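PDB 6G7N: extracellular solute-binding protein, family 1 from Trichodesmium erythraeum IMS101, which binds ferric iron and probably delivers it to an ABC transporter, as expected of an IdiA/FutA-type solute-binding protein. Local coordinates for residues Trp95-Tyr107 / Phe220-Ser234. Numbering follows the deposited sequence.
Sequences WFGFSKRARVIMY and FFPNQNGRGTHVNIS. With DAL (D-alanine), chain C.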
loop_
_atom_site.group_PDB
_atom_site.type_symbol
_atom_site.label_atom_id
_atom_site.label_comp_id
_atom_site.label_asym_id
_atom_site.label_seq_id
_atom_site.Cartn_x
_atom_site.Cartn_y
_atom_site.Cartn_z
ATOM N N TRP A 95 -3.872 12.252 8.096
ATOM C CA TRP A 95 -4.304 10.933 7.696
ATOM C C TRP A 95 -3.462 9.921 8.459
ATOM O O TRP A 95 -2.412 10.243 9.012
ATOM C CB TRP A 95 -4.227 10.722 6.160
ATOM C CG TRP A 95 -2.951 11.160 5.531
ATOM C CD1 TRP A 95 -2.774 12.345 4.861
ATOM C CD2 TRP A 95 -1.681 10.489 5.508
ATOM N NE1 TRP A 95 -1.471 12.459 4.428
ATOM C CE2 TRP A 95 -0.782 11.343 4.836
ATOM C CE3 TRP A 95 -1.202 9.262 6.034
ATOM C CZ2 TRP A 95 0.554 11.023 4.678
ATOM C CZ3 TRP A 95 0.122 8.963 5.884
ATOM C CH2 TRP A 95 0.989 9.821 5.212
ATOM N N PHE A 96 -3.950 8.692 8.423
ATOM C CA PHE A 96 -3.467 7.620 9.305
ATOM C C PHE A 96 -3.568 6.298 8.577
ATOM O O PHE A 96 -4.567 6.023 7.922
ATOM C CB PHE A 96 -4.364 7.553 10.569
ATOM C CG PHE A 96 -4.423 8.848 11.339
ATOM C CD1 PHE A 96 -5.333 9.847 10.963
ATOM C CD2 PHE A 96 -3.530 9.131 12.367
ATOM C CE1 PHE A 96 -5.355 11.070 11.607
ATOM C CE2 PHE A 96 -3.551 10.373 12.997
ATOM C CZ PHE A 96 -4.456 11.322 12.610
ATOM N N GLY A 97 -2.563 5.436 8.767
ATOM C CA GLY A 97 -2.659 4.070 8.283
ATOM C C GLY A 97 -3.431 3.152 9.214
ATOM O O GLY A 97 -3.252 3.211 10.411
ATOM N N PHE A 98 -4.232 2.276 8.594
ATOM C CA PHE A 98 -5.017 1.287 9.325
ATOM C C PHE A 98 -4.704 -0.153 8.951
ATOM O O PHE A 98 -4.971 -1.047 9.750
ATOM C CB PHE A 98 -6.509 1.568 9.216
ATOM C CG PHE A 98 -6.878 2.905 9.822
ATOM C CD1 PHE A 98 -6.973 3.063 11.191
ATOM C CD2 PHE A 98 -7.084 4.018 9.037
ATOM C CE1 PHE A 98 -7.255 4.298 11.748
ATOM C CE2 PHE A 98 -7.338 5.265 9.589
ATOM C CZ PHE A 98 -7.440 5.400 10.943
ATOM N N SER A 99 -4.113 -0.399 7.773
ATOM C CA SER A 99 -3.482 -1.695 7.472
ATOM C C SER A 99 -2.227 -1.401 6.661
ATOM O O SER A 99 -2.073 -0.304 6.121
ATOM C CB SER A 99 -4.418 -2.714 6.810
ATOM O OG SER A 99 -4.792 -2.327 5.519
ATOM N N LYS A 100 -1.358 -2.399 6.582
ATOM C CA LYS A 100 -0.036 -2.258 6.010
ATOM C C LYS A 100 0.210 -3.327 4.957
ATOM O O LYS A 100 -0.151 -4.492 5.123
ATOM C CB LYS A 100 1.015 -2.421 7.174
ATOM C CG LYS A 100 2.469 -2.481 6.873
ATOM C CD LYS A 100 3.178 -2.551 8.218
ATOM C CE LYS A 100 3.084 -3.832 9.044
ATOM N NZ LYS A 100 4.066 -3.798 10.158
ATOM N N ARG A 101 0.884 -2.910 3.884
ATOM C CA ARG A 101 1.335 -3.794 2.806
ATOM C C ARG A 101 2.834 -3.602 2.632
ATOM O O ARG A 101 3.392 -2.590 2.987
ATOM C CB ARG A 101 0.562 -3.545 1.505
ATOM C CG ARG A 101 0.640 -2.111 0.942
ATOM C CD ARG A 101 -0.468 -1.170 1.401
ATOM N NE ARG A 101 -1.813 -1.612 1.086
ATOM C CZ ARG A 101 -2.347 -1.642 -0.146
ATOM N NH1 ARG A 101 -3.545 -2.156 -0.316
ATOM N NH2 ARG A 101 -1.683 -1.192 -1.205
ATOM N N ALA A 102 3.492 -4.590 2.045
ATOM C CA ALA A 102 4.934 -4.499 1.725
ATOM C C ALA A 102 5.127 -4.693 0.237
ATOM O O ALA A 102 4.478 -5.538 -0.373
ATOM C CB ALA A 102 5.723 -5.565 2.481
ATOM N N ARG A 103 6.025 -3.897 -0.364
ATOM C CA ARG A 103 6.352 -4.082 -1.773
ATOM C C ARG A 103 7.623 -4.926 -1.821
ATOM O O ARG A 103 8.691 -4.490 -1.395
ATOM C CB ARG A 103 6.449 -2.754 -2.532
ATOM C CG ARG A 103 6.402 -2.928 -4.055
ATOM C CD ARG A 103 5.783 -1.726 -4.757
ATOM N NE ARG A 103 5.499 -1.947 -6.171
ATOM C CZ ARG A 103 4.461 -2.668 -6.618
ATOM N NH1 ARG A 103 3.608 -3.250 -5.791
ATOM N NH2 ARG A 103 4.271 -2.803 -7.932
ATOM N N VAL A 104 7.454 -6.167 -2.279
ATOM C CA VAL A 104 8.422 -7.232 -2.088
ATOM C C VAL A 104 8.915 -7.775 -3.408
ATOM O O VAL A 104 8.339 -7.516 -4.466
ATOM C CB VAL A 104 7.827 -8.353 -1.222
ATOM C CG1 VAL A 104 7.433 -7.788 0.141
ATOM C CG2 VAL A 104 6.645 -9.020 -1.927
ATOM N N ILE A 105 9.983 -8.593 -3.308
ATOM C CA ILE A 105 10.478 -9.330 -4.476
ATOM C C ILE A 105 9.757 -10.672 -4.517
ATOM O O ILE A 105 9.848 -11.491 -3.585
ATOM C CB ILE A 105 11.991 -9.530 -4.436
ATOM C CG1 ILE A 105 12.727 -8.187 -4.493
ATOM C CG2 ILE A 105 12.440 -10.397 -5.616
ATOM C CD1 ILE A 105 14.196 -8.261 -4.134
ATOM N N MET A 106 9.012 -10.889 -5.595
ATOM C CA MET A 106 8.379 -12.181 -5.896
ATOM C C MET A 106 9.360 -12.958 -6.761
ATOM O O MET A 106 9.895 -12.401 -7.740
ATOM C CB MET A 106 7.079 -11.962 -6.661
ATOM C CG MET A 106 6.059 -11.093 -5.929
ATOM S SD MET A 106 5.420 -11.925 -4.448
ATOM C CE MET A 106 4.250 -10.671 -3.856
ATOM N N TYR A 107 9.644 -14.221 -6.404
ATOM C CA TYR A 107 10.671 -14.971 -7.125
ATOM C C TYR A 107 10.187 -16.356 -7.508
ATOM O O TYR A 107 9.406 -16.996 -6.807
ATOM C CB TYR A 107 11.977 -15.074 -6.338
ATOM C CG TYR A 107 11.891 -15.779 -5.006
ATOM C CD1 TYR A 107 11.533 -15.110 -3.843
ATOM C CD2 TYR A 107 12.192 -17.153 -4.900
ATOM C CE1 TYR A 107 11.450 -15.760 -2.625
ATOM C CE2 TYR A 107 12.092 -17.802 -3.673
ATOM C CZ TYR A 107 11.729 -17.107 -2.533
ATOM O OH TYR A 107 11.637 -17.746 -1.320
ATOM N N PHE A 220 10.102 -12.447 -0.933
ATOM C CA PHE A 220 11.333 -12.058 -0.256
ATOM C C PHE A 220 11.202 -10.598 0.200
ATOM O O PHE A 220 10.935 -9.714 -0.611
ATOM C CB PHE A 220 12.528 -12.225 -1.197
ATOM C CG PHE A 220 13.866 -11.973 -0.570
ATOM C CD1 PHE A 220 14.549 -12.983 0.090
ATOM C CD2 PHE A 220 14.419 -10.705 -0.590
ATOM C CE1 PHE A 220 15.788 -12.753 0.652
ATOM C CE2 PHE A 220 15.651 -10.469 -0.009
ATOM C CZ PHE A 220 16.328 -11.487 0.615
ATOM N N PHE A 221 11.440 -10.369 1.491
ATOM C CA PHE A 221 11.363 -9.035 2.095
ATOM C C PHE A 221 12.745 -8.389 2.000
ATOM O O PHE A 221 13.665 -8.828 2.678
ATOM C CB PHE A 221 10.928 -9.164 3.563
ATOM C CG PHE A 221 9.568 -9.806 3.723
ATOM C CD1 PHE A 221 8.418 -9.143 3.353
ATOM C CD2 PHE A 221 9.440 -11.083 4.234
ATOM C CE1 PHE A 221 7.157 -9.690 3.476
ATOM C CE2 PHE A 221 8.177 -11.662 4.359
ATOM C CZ PHE A 221 7.036 -10.966 3.985
ATOM N N PRO A 222 12.929 -7.335 1.163
ATOM C CA PRO A 222 14.276 -6.882 0.923
ATOM C C PRO A 222 14.833 -5.984 2.030
ATOM O O PRO A 222 14.103 -5.437 2.871
ATOM C CB PRO A 222 14.149 -6.095 -0.398
ATOM C CG PRO A 222 12.880 -6.579 -1.019
ATOM C CD PRO A 222 11.999 -6.780 0.172
ATOM N N ASN A 223 16.157 -5.846 1.991
ATOM C CA ASN A 223 16.908 -4.903 2.825
ATOM C C ASN A 223 16.837 -5.241 4.329
ATOM O O ASN A 223 17.019 -4.367 5.183
ATOM C CB ASN A 223 16.550 -3.420 2.570
ATOM C CG ASN A 223 16.856 -2.956 1.145
ATOM O OD1 ASN A 223 16.372 -3.529 0.177
ATOM N ND2 ASN A 223 17.684 -1.895 1.008
ATOM N N GLN A 224 16.723 -6.534 4.644
ATOM C CA GLN A 224 16.665 -6.968 6.038
ATOM C C GLN A 224 17.922 -6.733 6.830
ATOM O O GLN A 224 17.843 -6.616 8.049
ATOM C CB GLN A 224 16.294 -8.451 6.111
ATOM C CG GLN A 224 14.883 -8.710 5.614
ATOM C CD GLN A 224 13.860 -8.013 6.472
ATOM O OE1 GLN A 224 13.665 -8.388 7.658
ATOM N NE2 GLN A 224 13.223 -6.955 5.939
ATOM N N ASN A 225 19.068 -6.724 6.164
ATOM C CA ASN A 225 20.330 -6.498 6.828
ATOM C C ASN A 225 20.716 -5.038 6.858
ATOM O O ASN A 225 21.778 -4.696 7.362
ATOM C CB ASN A 225 21.440 -7.369 6.216
ATOM C CG ASN A 225 21.184 -8.842 6.440
ATOM O OD1 ASN A 225 20.706 -9.232 7.492
ATOM N ND2 ASN A 225 21.467 -9.649 5.451
ATOM N N GLY A 226 19.831 -4.175 6.359
ATOM C CA GLY A 226 20.022 -2.733 6.327
ATOM C C GLY A 226 18.802 -2.040 6.865
ATOM O O GLY A 226 18.394 -2.278 8.015
ATOM N N ARG A 227 18.223 -1.155 6.055
ATOM C CA ARG A 227 17.181 -0.261 6.547
ATOM C C ARG A 227 15.813 -0.902 6.724
ATOM O O ARG A 227 14.965 -0.304 7.373
ATOM C CB ARG A 227 17.078 0.961 5.663
ATOM C CG ARG A 227 16.522 0.681 4.259
ATOM C CD ARG A 227 16.473 1.936 3.422
ATOM N NE ARG A 227 15.941 1.687 2.081
ATOM C CZ ARG A 227 16.660 1.481 0.975
ATOM N NH1 ARG A 227 17.975 1.518 0.999
ATOM N NH2 ARG A 227 16.047 1.212 -0.156
ATOM N N GLY A 228 15.586 -2.077 6.126
ATOM C CA GLY A 228 14.312 -2.727 6.203
ATOM C C GLY A 228 13.491 -2.612 4.935
ATOM O O GLY A 228 13.831 -1.889 4.001
ATOM N N THR A 229 12.375 -3.336 4.902
ATOM C CA THR A 229 11.519 -3.436 3.753
ATOM C C THR A 229 10.627 -2.193 3.614
ATOM O O THR A 229 10.183 -1.620 4.613
ATOM C CB THR A 229 10.671 -4.721 3.876
ATOM O OG1 THR A 229 11.541 -5.847 3.897
ATOM C CG2 THR A 229 9.639 -4.889 2.799
ATOM N N HIS A 230 10.338 -1.826 2.360
ATOM C CA HIS A 230 9.394 -0.739 2.035
ATOM C C HIS A 230 7.967 -1.198 2.342
ATOM O O HIS A 230 7.471 -2.165 1.724
ATOM C CB HIS A 230 9.546 -0.395 0.566
ATOM C CG HIS A 230 8.568 0.610 0.060
ATOM N ND1 HIS A 230 8.789 1.963 0.087
ATOM C CD2 HIS A 230 7.355 0.450 -0.537
ATOM C CE1 HIS A 230 7.759 2.572 -0.490
ATOM N NE2 HIS A 230 6.873 1.685 -0.887
ATOM N N VAL A 231 7.345 -0.508 3.293
ATOM C CA VAL A 231 5.964 -0.731 3.650
ATOM C C VAL A 231 5.133 0.477 3.287
ATOM O O VAL A 231 5.594 1.622 3.256
ATOM C CB VAL A 231 5.794 -1.157 5.126
ATOM C CG1 VAL A 231 6.483 -2.501 5.351
ATOM C CG2 VAL A 231 6.288 -0.119 6.110
ATOM N N ASN A 232 3.862 0.217 3.057
ATOM C CA ASN A 232 2.918 1.287 2.702
ATOM C C ASN A 232 1.581 0.941 3.336
ATOM O O ASN A 232 1.471 -0.095 4.014
ATOM C CB ASN A 232 2.903 1.449 1.170
ATOM C CG ASN A 232 2.507 2.835 0.667
ATOM O OD1 ASN A 232 1.776 3.585 1.339
ATOM N ND2 ASN A 232 2.960 3.181 -0.549
ATOM N N ILE A 233 0.577 1.814 3.161
ATOM C CA ILE A 233 -0.636 1.722 3.972
ATOM C C ILE A 233 -1.907 1.779 3.147
ATOM O O ILE A 233 -1.974 2.394 2.074
ATOM C CB ILE A 233 -0.675 2.855 5.030
ATOM C CG1 ILE A 233 -0.507 4.247 4.407
ATOM C CG2 ILE A 233 0.369 2.602 6.096
ATOM C CD1 ILE A 233 -0.895 5.385 5.336
ATOM N N SER A 234 -2.949 1.162 3.730
ATOM C CA SER A 234 -4.340 1.520 3.506
ATOM C C SER A 234 -4.709 2.478 4.629
ATOM O O SER A 234 -4.406 2.190 5.782
ATOM C CB SER A 234 -5.256 0.284 3.605
ATOM O OG SER A 234 -4.995 -0.680 2.617
HETATM N N DAL C . -5.668 -2.457 -5.336
HETATM C CA DAL C . -6.735 -2.685 -4.305
HETATM C CB DAL C . -7.848 -1.660 -4.456
HETATM C C DAL C . -6.206 -2.718 -2.909
HETATM O O DAL C . -4.964 -2.703 -2.790
HETATM O OXT DAL C . -7.036 -2.761 -1.960
#
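Arg101 and Asn232 form a hydrogen-bonded antiparallel pair, Arg101 N reaching Asn232 O at 2.9 Å and Asn232 N returning to Arg101 O. They sit where strands 96-108 and 231-239 run antiparallel through the middle of this two-lobed periplasmic-binding-protein fold, close to the iron cleft. From here Arg101 bends back over its partner: CG lies between the backbone N and carbonyl carbon (chi1 58°), and further turns at chi2 and chi3 lay CD 3.4 Å from Asn232 O. The guanidinium then presents its edge to D-alanine, NH1 giving a 2.9 Å, nearly straight bond (163°) to the ligand's O. A long cation suits this place, since NH1 also makes a salt bridge with Glu270, which probably fixes its aim. A leucine here would probably leave both the ligand carboxylate and Glu270 without this positive partner. Within its own strand, Asn232 OD1 accepts from Ile233 N. Farther along, Val104 CG1 packs 3.6 Å from Phe221 CD1, and Ile105 CD1 meets the Pro222 ring, apolar groups filling buried ground. At the other end Gly97 CA lies 3.7 Å from Ile233 CD1, a carbon that also touches the Trp95 ring; glycine suits the place because Ile233 CG2 occupies the space a CB would need. There Phe98 and Ser99 both face Ser234, a classic beta bulge, and Ser234 O accepts from Phe98 N at 2.8 Å and Ser99 N at 3.3 Å.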